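Local structure of cytolethal distending toxin subunit B (Escherichia coli, 2F1N) at residues V64-V69 and V77-W82; P73-R78 and V120-P125; G135-N140 and Q176-M181; A204-S209 and A224-S229. The protein nicks DNA as the endonuclease subunit of the tripartite cytolethal distending toxin, very probably causing the DNA damage that arrests intoxicated cells at G2/M. One frame throughout, in Å; residues are numbered along the deposited sequence.

Interaction 1 of 4, residues V64-V69 and V77-W82. Unlike the reference sequence in segment 64-69: Arg68 (reference Thr), Val69 (reference Leu).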
loop_
_atom_site.group_PDB
_atom_site.type_symbol
_atom_site.label_atom_id
_atom_site.label_comp_id
_atom_site.label_asym_id
_atom_site.label_seq_id
_atom_site.Cartn_x
_atom_site.Cartn_y
_atom_site.Cartn_z
ATOM N N VAL A 64 0.186 11.006 16.494
ATOM C CA VAL A 64 -1.003 11.568 17.169
ATOM C C VAL A 64 -2.144 11.794 16.188
ATOM O O VAL A 64 -1.949 12.455 15.178
ATOM C CB VAL A 64 -0.640 12.923 17.840
ATOM C CG1 VAL A 64 -1.867 13.568 18.514
ATOM C CG2 VAL A 64 0.479 12.755 18.823
ATOM N N ASP A 65 -3.337 11.258 16.478
ATOM C CA ASP A 65 -4.530 11.461 15.628
ATOM C C ASP A 65 -4.781 12.949 15.420
ATOM O O ASP A 65 -4.787 13.727 16.387
ATOM C CB ASP A 65 -5.767 10.904 16.368
ATOM C CG ASP A 65 -6.983 10.646 15.448
ATOM O OD1 ASP A 65 -7.216 11.304 14.368
ATOM O OD2 ASP A 65 -7.803 9.745 15.755
ATOM N N THR A 66 -5.038 13.347 14.180
ATOM C CA THR A 66 -5.316 14.749 13.902
ATOM C C THR A 66 -6.762 15.122 14.158
ATOM O O THR A 66 -7.076 16.320 14.196
ATOM C CB THR A 66 -5.058 15.027 12.419
ATOM O OG1 THR A 66 -5.882 14.142 11.652
ATOM C CG2 THR A 66 -3.611 14.680 12.042
ATOM N N GLY A 67 -7.629 14.119 14.231
ATOM C CA GLY A 67 -9.067 14.286 14.401
ATOM C C GLY A 67 -9.756 14.457 13.042
ATOM O O GLY A 67 -10.966 14.721 12.992
ATOM N N ARG A 68 -9.017 14.242 11.950
ATOM C CA ARG A 68 -9.627 14.374 10.613
ATOM C C ARG A 68 -10.869 13.468 10.491
ATOM O O ARG A 68 -10.854 12.268 10.904
ATOM C CB ARG A 68 -8.604 13.993 9.516
ATOM C CG ARG A 68 -9.162 14.031 8.100
ATOM C CD ARG A 68 -8.071 13.836 7.083
ATOM N NE ARG A 68 -8.514 13.920 5.686
ATOM C CZ ARG A 68 -7.685 14.090 4.666
ATOM N NH1 ARG A 68 -6.328 14.217 4.862
ATOM N NH2 ARG A 68 -8.219 14.152 3.447
ATOM N N VAL A 69 -11.955 14.034 9.954
ATOM C CA VAL A 69 -13.185 13.234 9.737
ATOM C C VAL A 69 -13.115 12.523 8.387
ATOM O O VAL A 69 -13.025 13.165 7.332
ATOM C CB VAL A 69 -14.501 14.056 9.979
ATOM C CG1 VAL A 69 -14.418 14.844 11.302
ATOM C CG2 VAL A 69 -14.737 14.995 8.890
ATOM N N VAL A 77 -10.675 3.867 10.404
ATOM C CA VAL A 77 -9.542 4.507 9.758
ATOM C C VAL A 77 -9.242 5.841 10.457
ATOM O O VAL A 77 -10.153 6.603 10.764
ATOM C CB VAL A 77 -9.734 4.717 8.234
ATOM C CG1 VAL A 77 -8.442 5.330 7.562
ATOM C CG2 VAL A 77 -10.125 3.399 7.543
ATOM N N ARG A 78 -7.959 6.117 10.705
ATOM C CA ARG A 78 -7.548 7.338 11.406
ATOM C C ARG A 78 -6.373 7.949 10.700
ATOM O O ARG A 78 -5.491 7.235 10.231
ATOM C CB ARG A 78 -7.070 7.046 12.885
ATOM C CG ARG A 78 -8.134 6.586 13.857
ATOM C CD ARG A 78 -7.504 5.815 15.043
ATOM N NE ARG A 78 -7.173 6.770 16.078
ATOM C CZ ARG A 78 -6.296 6.574 17.063
ATOM N NH1 ARG A 78 -5.598 5.453 17.135
ATOM N NH2 ARG A 78 -6.127 7.523 17.981
ATOM N N GLU A 79 -6.320 9.285 10.660
ATOM C CA GLU A 79 -5.127 9.996 10.193
ATOM C C GLU A 79 -4.318 10.402 11.407
ATOM O O GLU A 79 -4.863 11.016 12.322
ATOM C CB GLU A 79 -5.537 11.279 9.459
ATOM C CG GLU A 79 -4.358 12.139 9.025
ATOM C CD GLU A 79 -4.871 13.386 8.345
ATOM O OE1 GLU A 79 -5.387 14.316 9.023
ATOM O OE2 GLU A 79 -4.829 13.394 7.101
ATOM N N LEU A 80 -3.018 10.070 11.399
ATOM C CA LEU A 80 -2.098 10.460 12.465
ATOM C C LEU A 80 -0.931 11.279 11.920
ATOM O O LEU A 80 -0.491 11.051 10.790
ATOM C CB LEU A 80 -1.557 9.207 13.219
ATOM C CG LEU A 80 -2.481 7.972 13.283
ATOM C CD1 LEU A 80 -1.656 6.688 13.595
ATOM C CD2 LEU A 80 -3.561 8.167 14.337
ATOM N N ILE A 81 -0.445 12.253 12.698
ATOM C CA ILE A 81 0.775 12.913 12.337
ATOM C C ILE A 81 1.902 12.350 13.175
ATOM O O ILE A 81 1.772 12.181 14.397
ATOM C CB ILE A 81 0.654 14.483 12.445
ATOM C CG1 ILE A 81 -0.167 14.971 11.262
ATOM C CG2 ILE A 81 2.038 15.185 12.306
ATOM C CD1 ILE A 81 -0.603 16.475 11.300
ATOM N N TRP A 82 3.020 12.081 12.506
ATOM C CA TRP A 82 4.170 11.453 13.168
ATOM C C TRP A 82 5.347 12.379 12.980
ATOM O O TRP A 82 5.889 12.551 11.869
ATOM C CB TRP A 82 4.420 10.047 12.579
ATOM C CG TRP A 82 5.501 9.214 13.238
ATOM C CD1 TRP A 82 6.033 9.353 14.512
ATOM C CD2 TRP A 82 6.160 8.093 12.641
ATOM N NE1 TRP A 82 6.977 8.366 14.727
ATOM C CE2 TRP A 82 7.060 7.571 13.603
ATOM C CE3 TRP A 82 6.049 7.451 11.393
ATOM C CZ2 TRP A 82 7.887 6.458 13.336
ATOM C CZ3 TRP A 82 6.854 6.301 11.134
ATOM C CH2 TRP A 82 7.748 5.830 12.120
HETATM O O HOH W 1 -8.597 10.670 11.887
#
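Asp65 OD2 lies at the edge of the Arg78 guanidinium, whose one face has Leu80 CD2 over its centre, 4.1 Å above the plane; Glu79 OE2 takes the edge of the Arg68 guanidinium. These groups frame an antiparallel pairing in the DNase I-like fold, where strand 64-65, outermost in its sheet, runs beside strand 78-83. Val64 and Ile81 make the hydrogen-bonded pair, Asp65 and Leu80 the non-hydrogen-bonded one. In its salt bridge, Arg78 NE meets Asp65 OD2 at 3.1 Å from above the carboxylate plane. Asp65 OD1 instead accepts from Gly67 N, an Asx turn, and Gly67 takes a backbone conformation that residues with a side chain adopt less readily. Glu79 suits its place on the facing strand because its long, extended chain carries a buried carboxylate to Thr66 and Arg68. Glu79 OE1 offers its anti lone pair to Thr66 OG1, 2.7 Å away, while OE2 is met on the syn side by Arg68 NH1 at 2.8 Å and is also hydrogen-bonded to Tyr96 OH. Such a grip would favour the ionised acid. Thr66 OG1 lies between its backbone N and carbonyl carbon (chi1 57°), whence it donates to Glu79 and accepts from Arg68 N in an ST turn; the Thr66 methyl CG2 packs 3.5 Å from Ile81 CG1. Water 1 donates to Asp65 OD1 and Arg68 O and accepts from Glu79 N.

Interaction 2 of 4, residues P73-R78 and V120-P125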
loop_
_atom_site.group_PDB
_atom_site.type_symbol
_atom_site.label_atom_id
_atom_site.label_comp_id
_atom_site.label_asym_id
_atom_site.label_seq_id
_atom_site.Cartn_x
_atom_site.Cartn_y
_atom_site.Cartn_z
ATOM N N PRO A 73 -17.376 3.267 5.302
ATOM C CA PRO A 73 -18.554 2.375 5.430
ATOM C C PRO A 73 -18.377 1.437 6.621
ATOM O O PRO A 73 -18.321 0.207 6.467
ATOM C CB PRO A 73 -18.564 1.606 4.102
ATOM C CG PRO A 73 -17.054 1.449 3.757
ATOM C CD PRO A 73 -16.393 2.753 4.306
ATOM N N GLY A 74 -18.242 2.029 7.811
ATOM C CA GLY A 74 -18.029 1.289 9.046
ATOM C C GLY A 74 -16.665 0.599 9.140
ATOM O O GLY A 74 -16.511 -0.362 9.898
ATOM N N ILE A 75 -15.660 1.102 8.423
ATOM C CA ILE A 75 -14.320 0.555 8.598
ATOM C C ILE A 75 -13.412 1.543 9.328
ATOM O O ILE A 75 -13.258 2.664 8.830
ATOM C CB ILE A 75 -13.725 0.192 7.253
ATOM C CG1 ILE A 75 -14.563 -0.900 6.567
ATOM C CG2 ILE A 75 -12.216 -0.243 7.419
ATOM C CD1 ILE A 75 -14.404 -0.913 5.070
ATOM N N PRO A 76 -12.842 1.140 10.470
ATOM C CA PRO A 76 -11.943 1.990 11.252
ATOM C C PRO A 76 -10.811 2.548 10.412
ATOM O O PRO A 76 -10.092 1.789 9.762
ATOM C CB PRO A 76 -11.380 1.028 12.295
ATOM C CG PRO A 76 -12.516 0.072 12.509
ATOM C CD PRO A 76 -13.079 -0.156 11.166
ATOM N N VAL A 77 -10.675 3.867 10.404
ATOM C CA VAL A 77 -9.542 4.507 9.758
ATOM C C VAL A 77 -9.242 5.841 10.457
ATOM O O VAL A 77 -10.153 6.603 10.764
ATOM C CB VAL A 77 -9.734 4.717 8.234
ATOM C CG1 VAL A 77 -8.442 5.330 7.562
ATOM C CG2 VAL A 77 -10.125 3.399 7.543
ATOM N N ARG A 78 -7.959 6.117 10.705
ATOM C CA ARG A 78 -7.548 7.338 11.406
ATOM C C ARG A 78 -6.373 7.949 10.700
ATOM O O ARG A 78 -5.491 7.235 10.231
ATOM C CB ARG A 78 -7.070 7.046 12.885
ATOM C CG ARG A 78 -8.134 6.586 13.857
ATOM C CD ARG A 78 -7.504 5.815 15.043
ATOM N NE ARG A 78 -7.173 6.770 16.078
ATOM C CZ ARG A 78 -6.296 6.574 17.063
ATOM N NH1 ARG A 78 -5.598 5.453 17.135
ATOM N NH2 ARG A 78 -6.127 7.523 17.981
ATOM N N VAL A 120 -9.141 10.525 1.381
ATOM C CA VAL A 120 -8.929 9.150 1.864
ATOM C C VAL A 120 -10.038 8.242 1.361
ATOM O O VAL A 120 -11.227 8.589 1.498
ATOM C CB VAL A 120 -8.891 9.115 3.389
ATOM C CG1 VAL A 120 -8.483 7.642 3.870
ATOM C CG2 VAL A 120 -7.909 10.154 3.884
ATOM N N PHE A 121 -9.650 7.081 0.839
ATOM C CA PHE A 121 -10.596 6.060 0.312
ATOM C C PHE A 121 -10.608 4.809 1.221
ATOM O O PHE A 121 -9.560 4.312 1.596
ATOM C CB PHE A 121 -10.246 5.605 -1.094
ATOM C CG PHE A 121 -10.151 6.727 -2.080
ATOM C CD1 PHE A 121 -11.190 7.619 -2.248
ATOM C CD2 PHE A 121 -8.976 6.926 -2.794
ATOM C CE1 PHE A 121 -11.081 8.691 -3.176
ATOM C CE2 PHE A 121 -8.868 8.005 -3.688
ATOM C CZ PHE A 121 -9.922 8.856 -3.881
ATOM N N VAL A 122 -11.803 4.320 1.544
ATOM C CA VAL A 122 -11.949 3.105 2.309
ATOM C C VAL A 122 -12.970 2.253 1.570
ATOM O O VAL A 122 -14.159 2.618 1.501
ATOM C CB VAL A 122 -12.528 3.373 3.695
ATOM C CG1 VAL A 122 -12.342 2.090 4.494
ATOM C CG2 VAL A 122 -11.815 4.563 4.371
ATOM N N LEU A 123 -12.509 1.152 0.992
ATOM C CA LEU A 123 -13.370 0.249 0.242
ATOM C C LEU A 123 -13.539 -1.080 1.028
ATOM O O LEU A 123 -12.614 -1.569 1.692
ATOM C CB LEU A 123 -12.820 0.010 -1.178
ATOM C CG LEU A 123 -12.301 1.283 -1.922
ATOM C CD1 LEU A 123 -11.857 0.958 -3.315
ATOM C CD2 LEU A 123 -13.316 2.435 -1.973
ATOM N N SER A 124 -14.745 -1.634 0.945
ATOM C CA SER A 124 -15.116 -2.811 1.718
ATOM C C SER A 124 -14.397 -4.061 1.235
ATOM O O SER A 124 -13.999 -4.171 0.075
ATOM C CB SER A 124 -16.650 -2.987 1.651
ATOM O OG SER A 124 -17.223 -1.835 2.271
ATOM N N PRO A 125 -14.203 -5.021 2.144
ATOM C CA PRO A 125 -13.649 -6.313 1.756
ATOM C C PRO A 125 -14.503 -6.923 0.669
ATOM O O PRO A 125 -15.724 -6.708 0.661
ATOM C CB PRO A 125 -13.820 -7.167 3.031
ATOM C CG PRO A 125 -13.800 -6.154 4.154
ATOM C CD PRO A 125 -14.486 -4.921 3.591
HETATM O O HOH W 2 -17.467 -2.443 5.093
#
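Ile75 carries CG1 anti to its carbonyl carbon (chi1 -62°), and Val122 carries CG1 anti to its backbone N (chi1 -168°); with these torsions the two branched side chains lie alongside each other, pointing opposite ways. The Val122 methyl CG1 is met by three carbons of Ile75: CB at 3.6 Å, CG2 at 3.7 Å and CD1 also at 3.7 Å. The other methyl, Val122 CG2, turns to Val77 CG2 at 3.8 Å, and Pro73 CD lies 4.0 Å from Val122 CB, the two side chains at a slant to each other. One valine is thus wedged among a proline, an isoleucine and a second valine, and its compact forked shape sends one methyl mainly to Ile75 and the other to Val77. Farther along, Ile75 CD1 comes near Leu123 O and Ser124 CA. At this more exposed end polar groups enter: the Pro73 ring comes to Ser124 OG through CG, 3.6 Å away, and water 2 donates to Pro73 O and is also hydrogen-bonded to Ser124 OG. Gly74 lets the chain turn between the two contacting residues Pro73 and Ile75. This is mainly apolar packing of a loop on a strand, with one water bridge at its end. The loop leads from strand 64-65 to strand 78-83 of one sheet and lies against strand 119-123, outermost in the other. Val120 and Val122 face the loop; the alternating Phe121 and Leu123 point to the other side, where both pack on Phe166 of helix 156-168, and strand 133-138 pairs alongside.

Interaction 3 of 4, residues G135-N140 and Q176-M181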
loop_
_atom_site.group_PDB
_atom_site.type_symbol
_atom_site.label_atom_id
_atom_site.label_comp_id
_atom_site.label_asym_id
_atom_site.label_seq_id
_atom_site.Cartn_x
_atom_site.Cartn_y
_atom_site.Cartn_z
ATOM N N GLY A 135 -6.930 3.579 0.891
ATOM C CA GLY A 135 -6.176 4.334 -0.112
ATOM C C GLY A 135 -6.126 5.826 0.214
ATOM O O GLY A 135 -6.980 6.327 0.958
ATOM N N ILE A 136 -5.126 6.530 -0.356
ATOM C CA ILE A 136 -5.105 7.996 -0.275
ATOM C C ILE A 136 -4.935 8.565 -1.692
ATOM O O ILE A 136 -4.324 7.942 -2.548
ATOM C CB ILE A 136 -3.967 8.524 0.639
ATOM C CG1 ILE A 136 -2.591 8.138 0.108
ATOM C CG2 ILE A 136 -4.197 7.945 2.108
ATOM C CD1 ILE A 136 -1.442 8.700 0.932
ATOM N N ARG A 137 -5.443 9.764 -1.892
ATOM C CA ARG A 137 -5.216 10.497 -3.142
ATOM C C ARG A 137 -4.307 11.675 -2.827
ATOM O O ARG A 137 -4.540 12.384 -1.831
ATOM C CB ARG A 137 -6.558 11.005 -3.708
ATOM C CG ARG A 137 -6.354 11.771 -5.073
ATOM C CD ARG A 137 -7.656 12.296 -5.660
ATOM N NE ARG A 137 -8.354 13.214 -4.745
ATOM C CZ ARG A 137 -8.034 14.514 -4.571
ATOM N NH1 ARG A 137 -6.995 15.051 -5.216
ATOM N NH2 ARG A 137 -8.723 15.265 -3.706
ATOM N N ILE A 138 -3.265 11.875 -3.652
ATOM C CA ILE A 138 -2.438 13.078 -3.568
ATOM C C ILE A 138 -2.472 13.616 -4.987
ATOM O O ILE A 138 -1.967 12.959 -5.915
ATOM C CB ILE A 138 -1.022 12.730 -3.148
ATOM C CG1 ILE A 138 -1.036 12.230 -1.679
ATOM C CG2 ILE A 138 -0.098 13.970 -3.210
ATOM C CD1 ILE A 138 0.149 11.400 -1.398
ATOM N N GLY A 139 -3.110 14.763 -5.172
ATOM C CA GLY A 139 -3.240 15.284 -6.546
ATOM C C GLY A 139 -4.004 14.308 -7.427
ATOM O O GLY A 139 -5.086 13.812 -7.079
ATOM N N ASN A 140 -3.419 13.997 -8.579
ATOM C CA ASN A 140 -4.076 13.170 -9.569
ATOM C C ASN A 140 -3.766 11.673 -9.455
ATOM O O ASN A 140 -4.067 10.923 -10.373
ATOM C CB ASN A 140 -3.574 13.658 -10.927
ATOM C CG ASN A 140 -4.467 13.275 -12.026
ATOM O OD1 ASN A 140 -5.644 13.679 -12.059
ATOM N ND2 ASN A 140 -3.918 12.507 -12.988
ATOM N N GLN A 176 -12.608 9.850 -12.335
ATOM C CA GLN A 176 -12.610 8.638 -13.156
ATOM C C GLN A 176 -11.229 8.383 -13.747
ATOM O O GLN A 176 -10.850 7.240 -13.950
ATOM C CB GLN A 176 -13.655 8.715 -14.314
ATOM C CG GLN A 176 -15.135 8.721 -13.879
ATOM C CD GLN A 176 -16.052 9.220 -15.012
ATOM O OE1 GLN A 176 -15.809 8.906 -16.173
ATOM N NE2 GLN A 176 -17.100 9.984 -14.665
ATOM N N ALA A 177 -10.471 9.455 -14.013
ATOM C CA ALA A 177 -9.188 9.353 -14.692
ATOM C C ALA A 177 -7.979 9.471 -13.808
ATOM O O ALA A 177 -6.880 9.719 -14.296
ATOM C CB ALA A 177 -9.115 10.433 -15.894
ATOM N N LEU A 178 -8.143 9.299 -12.497
ATOM C CA LEU A 178 -6.992 9.308 -11.600
ATOM C C LEU A 178 -6.063 8.134 -11.920
ATOM O O LEU A 178 -6.499 7.036 -12.346
ATOM C CB LEU A 178 -7.482 9.218 -10.135
ATOM C CG LEU A 178 -8.279 10.422 -9.569
ATOM C CD1 LEU A 178 -8.886 10.062 -8.156
ATOM C CD2 LEU A 178 -7.416 11.730 -9.475
ATOM N N ASN A 179 -4.763 8.345 -11.779
ATOM C CA ASN A 179 -3.839 7.232 -11.883
ATOM C C ASN A 179 -3.762 6.564 -10.533
ATOM O O ASN A 179 -3.459 7.225 -9.566
ATOM C CB ASN A 179 -2.455 7.728 -12.288
ATOM C CG ASN A 179 -2.464 8.316 -13.701
ATOM O OD1 ASN A 179 -2.866 7.651 -14.630
ATOM N ND2 ASN A 179 -2.034 9.570 -13.844
ATOM N N TRP A 180 -4.041 5.268 -10.490
ATOM C CA TRP A 180 -4.035 4.550 -9.195
ATOM C C TRP A 180 -2.963 3.477 -9.123
ATOM O O TRP A 180 -2.530 2.911 -10.156
ATOM C CB TRP A 180 -5.413 3.980 -8.881
ATOM C CG TRP A 180 -6.143 3.244 -9.984
ATOM C CD1 TRP A 180 -7.116 3.774 -10.786
ATOM C CD2 TRP A 180 -6.016 1.862 -10.369
ATOM N NE1 TRP A 180 -7.606 2.813 -11.636
ATOM C CE2 TRP A 180 -6.972 1.627 -11.396
ATOM C CE3 TRP A 180 -5.218 0.768 -9.920
ATOM C CZ2 TRP A 180 -7.138 0.372 -12.026
ATOM C CZ3 TRP A 180 -5.396 -0.498 -10.543
ATOM C CH2 TRP A 180 -6.359 -0.684 -11.568
ATOM N N MET A 181 -2.524 3.175 -7.886
ATOM C CA MET A 181 -1.548 2.125 -7.698
ATOM C C MET A 181 -1.966 1.347 -6.463
ATOM O O MET A 181 -2.214 1.952 -5.440
ATOM C CB MET A 181 -0.144 2.688 -7.485
ATOM C CG MET A 181 0.852 1.546 -7.479
ATOM S SD MET A 181 2.568 2.018 -7.209
ATOM C CE MET A 181 2.833 3.164 -8.558
HETATM O O HOH W 3 -5.292 11.688 -15.325
#
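Leu178 reaches into the bend formed by Arg137, Gly139 and Asn140. Leu178 CD1 lies 3.6 Å from Arg137 CD, the two side chains crossing at about a right angle, so the aliphatic part of the arginine does the touching. Leu178 CD2 is 3.7 Å from Asn140 OD1 and also touches Asn140 CA and O, Gly139 O and Arg137 CD. The Arg137 chain bends at chi3 (58°), which places NE, the atom that forms a salt bridge with Glu119; Arg137 NH1 bonds Gly139 O at 2.9 Å, with the oxygen in the guanidinium plane. Asn140 and Asn179 turn their amides almost perpendicular, 86° between planes. Their ND2 atoms stand 3.6 Å apart; being both donors they do not bond each other, but each donates to Asp12 OD2. Gly139 and Asn140 form the tight turn of the hairpin between strands 133-138 and 141-147. The backbone bond from Asn179 N to Asn140 O, 3.0 Å long and in the carbonyl plane, opens the parallel pairing of strands 141-147 and 179-183, which helix 156-168 connects in a beta-alpha-beta crossover. Water 3 adds a link, accepting from Asn140 ND2 and donating to Ala177 O, just past the end of a helix. The chemistry is divided: leucine supplies the apolar plug, while the two asparagines, neutral donors converging on one aspartate oxygen, would help to balance its negative charge.

Interaction 4 of 4, residues A204-S209 and A224-S229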
loop_
_atom_site.group_PDB
_atom_site.type_symbol
_atom_site.label_atom_id
_atom_site.label_comp_id
_atom_site.label_asym_id
_atom_site.label_seq_id
_atom_site.Cartn_x
_atom_site.Cartn_y
_atom_site.Cartn_z
ATOM N N ALA A 204 -6.394 -2.119 -18.670
ATOM C CA ALA A 204 -6.391 -0.853 -17.952
ATOM C C ALA A 204 -5.374 -0.820 -16.791
ATOM O O ALA A 204 -5.366 0.135 -16.013
ATOM C CB ALA A 204 -7.829 -0.548 -17.408
ATOM N N SER A 205 -4.470 -1.795 -16.751
ATOM C CA SER A 205 -3.486 -1.824 -15.700
ATOM C C SER A 205 -2.225 -2.567 -16.112
ATOM O O SER A 205 -2.164 -3.217 -17.162
ATOM C CB SER A 205 -4.076 -2.503 -14.438
ATOM O OG SER A 205 -4.404 -3.845 -14.753
ATOM N N GLU A 206 -1.207 -2.484 -15.269
ATOM C CA GLU A 206 0.010 -3.282 -15.456
ATOM C C GLU A 206 0.472 -3.734 -14.080
ATOM O O GLU A 206 0.355 -2.995 -13.089
ATOM C CB GLU A 206 1.101 -2.424 -16.141
ATOM C CG GLU A 206 1.483 -1.177 -15.383
ATOM C CD GLU A 206 2.433 -0.260 -16.147
ATOM O OE1 GLU A 206 2.849 -0.628 -17.269
ATOM O OE2 GLU A 206 2.777 0.813 -15.585
ATOM N N ILE A 207 0.995 -4.944 -14.020
ATOM C CA ILE A 207 1.540 -5.447 -12.758
ATOM C C ILE A 207 3.020 -5.105 -12.733
ATOM O O ILE A 207 3.718 -5.355 -13.704
ATOM C CB ILE A 207 1.254 -6.944 -12.636
ATOM C CG1 ILE A 207 -0.284 -7.166 -12.551
ATOM C CG2 ILE A 207 1.946 -7.513 -11.412
ATOM C CD1 ILE A 207 -0.685 -8.601 -12.453
ATOM N N ILE A 208 3.492 -4.501 -11.638
ATOM C CA ILE A 208 4.915 -4.151 -11.493
ATOM C C ILE A 208 5.480 -4.983 -10.347
ATOM O O ILE A 208 5.186 -4.728 -9.185
ATOM C CB ILE A 208 5.073 -2.610 -11.258
ATOM C CG1 ILE A 208 4.305 -1.836 -12.324
ATOM C CG2 ILE A 208 6.558 -2.141 -11.269
ATOM C CD1 ILE A 208 3.889 -0.469 -11.868
ATOM N N SER A 209 6.314 -5.967 -10.671
ATOM C CA SER A 209 6.781 -6.931 -9.662
ATOM C C SER A 209 8.267 -7.112 -9.778
ATOM O O SER A 209 8.823 -6.973 -10.880
ATOM C CB SER A 209 6.081 -8.290 -9.806
ATOM O OG SER A 209 6.176 -8.734 -11.141
ATOM N N ALA A 224 3.103 -4.411 -6.971
ATOM C CA ALA A 224 2.200 -3.277 -7.254
ATOM C C ALA A 224 1.380 -3.504 -8.512
ATOM O O ALA A 224 1.841 -4.183 -9.438
ATOM C CB ALA A 224 2.964 -1.945 -7.369
ATOM N N VAL A 225 0.168 -2.926 -8.550
ATOM C CA VAL A 225 -0.638 -2.897 -9.790
ATOM C C VAL A 225 -0.937 -1.438 -10.056
ATOM O O VAL A 225 -1.565 -0.795 -9.230
ATOM C CB VAL A 225 -1.970 -3.708 -9.643
ATOM C CG1 VAL A 225 -2.754 -3.680 -10.985
ATOM C CG2 VAL A 225 -1.722 -5.151 -9.138
ATOM N N ALA A 226 -0.491 -0.902 -11.197
ATOM C CA ALA A 226 -0.756 0.492 -11.574
ATOM C C ALA A 226 -1.851 0.492 -12.630
ATOM O O ALA A 226 -1.905 -0.411 -13.476
ATOM C CB ALA A 226 0.533 1.158 -12.169
ATOM N N GLY A 227 -2.756 1.462 -12.549
ATOM C CA GLY A 227 -3.834 1.474 -13.509
ATOM C C GLY A 227 -4.512 2.817 -13.673
ATOM O O GLY A 227 -4.181 3.779 -12.986
ATOM N N ASN A 228 -5.444 2.879 -14.624
ATOM C CA ASN A 228 -6.254 4.052 -14.845
ATOM C C ASN A 228 -7.562 3.587 -15.474
ATOM O O ASN A 228 -7.560 2.857 -16.489
ATOM C CB ASN A 228 -5.556 5.049 -15.794
ATOM C CG ASN A 228 -6.293 6.341 -15.875
ATOM O OD1 ASN A 228 -7.472 6.410 -16.296
ATOM N ND2 ASN A 228 -5.620 7.418 -15.446
ATOM N N SER A 229 -8.673 3.963 -14.853
ATOM C CA SER A 229 -9.959 3.360 -15.223
ATOM C C SER A 229 -10.573 3.925 -16.502
ATOM O O SER A 229 -11.553 3.353 -17.014
ATOM C CB SER A 229 -10.959 3.455 -14.092
ATOM O OG SER A 229 -10.386 2.771 -12.964
#
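Ala226 CB is the small bump that fits the notch between Glu206 and Ile208 on the neighbouring strand: Ile208 CD1 comes to 3.7 Å from it and Glu206 CG to 4.1 Å. Strands 205-208 and 224-228 form an antiparallel ladder with axes 161° apart, and alternate residues shape its two faces. On the face of Glu206 and Ile208, Ala224 and Ala226 keep the opposing surface low, and the long isoleucine can lie across it. On the other face Val225 is the projecting group, with CG1 3.9 Å from Ser205 CB and CG2 4.2 Å from Ile207 CG1, filling the dip between them. Gly227 and Ser205 have the closest CA atoms, 4.0 Å apart; a CB on Gly227 would collide with Ala204 O, consistent with glycine here. Five backbone bonds fix the register, among them Glu206 N to Ala226 O at 2.8 Å and Asn228 N to Ala204 O at 3.1 Å. The polar ends bond outside the two segments: Ser205 OG to Val201 O, and Glu206 OE2 accepting from Ser235 N. Strand 205-208 is the outermost of its sheet and begins two residues after the nuclear localization signal, which spans 188 to 203. Strand 222-228 pairs on its far side with 179-183, while helices 190-194 and 156-168 pack on the face of Val225 and Ile207, the first touching both residues and the second Val225.

Overall arrangement
The four contacts follow the chain in order and trace the two sheets of the DNase I-like fold. Interaction 1 sits at the outer strand of one sheet; interaction 2, its centre 14 Å away and sharing Val77 and Arg78, packs the following loop against the outermost strand of the other. Interactions 2, 3 and 4 all reach that second sheet. Strands 119-123 and 133-138 pair between 2 and 3, and strands 179-183 and 222-228 pair between 3 and 4, whose centres are 12 Å apart. Interactions 1 and 4 lie on opposite sides of the chain's centre, their own centres 29 Å apart. Interaction 2 joins the two sheets of this nuclease, while 1, 3 and 4 hold strands within them.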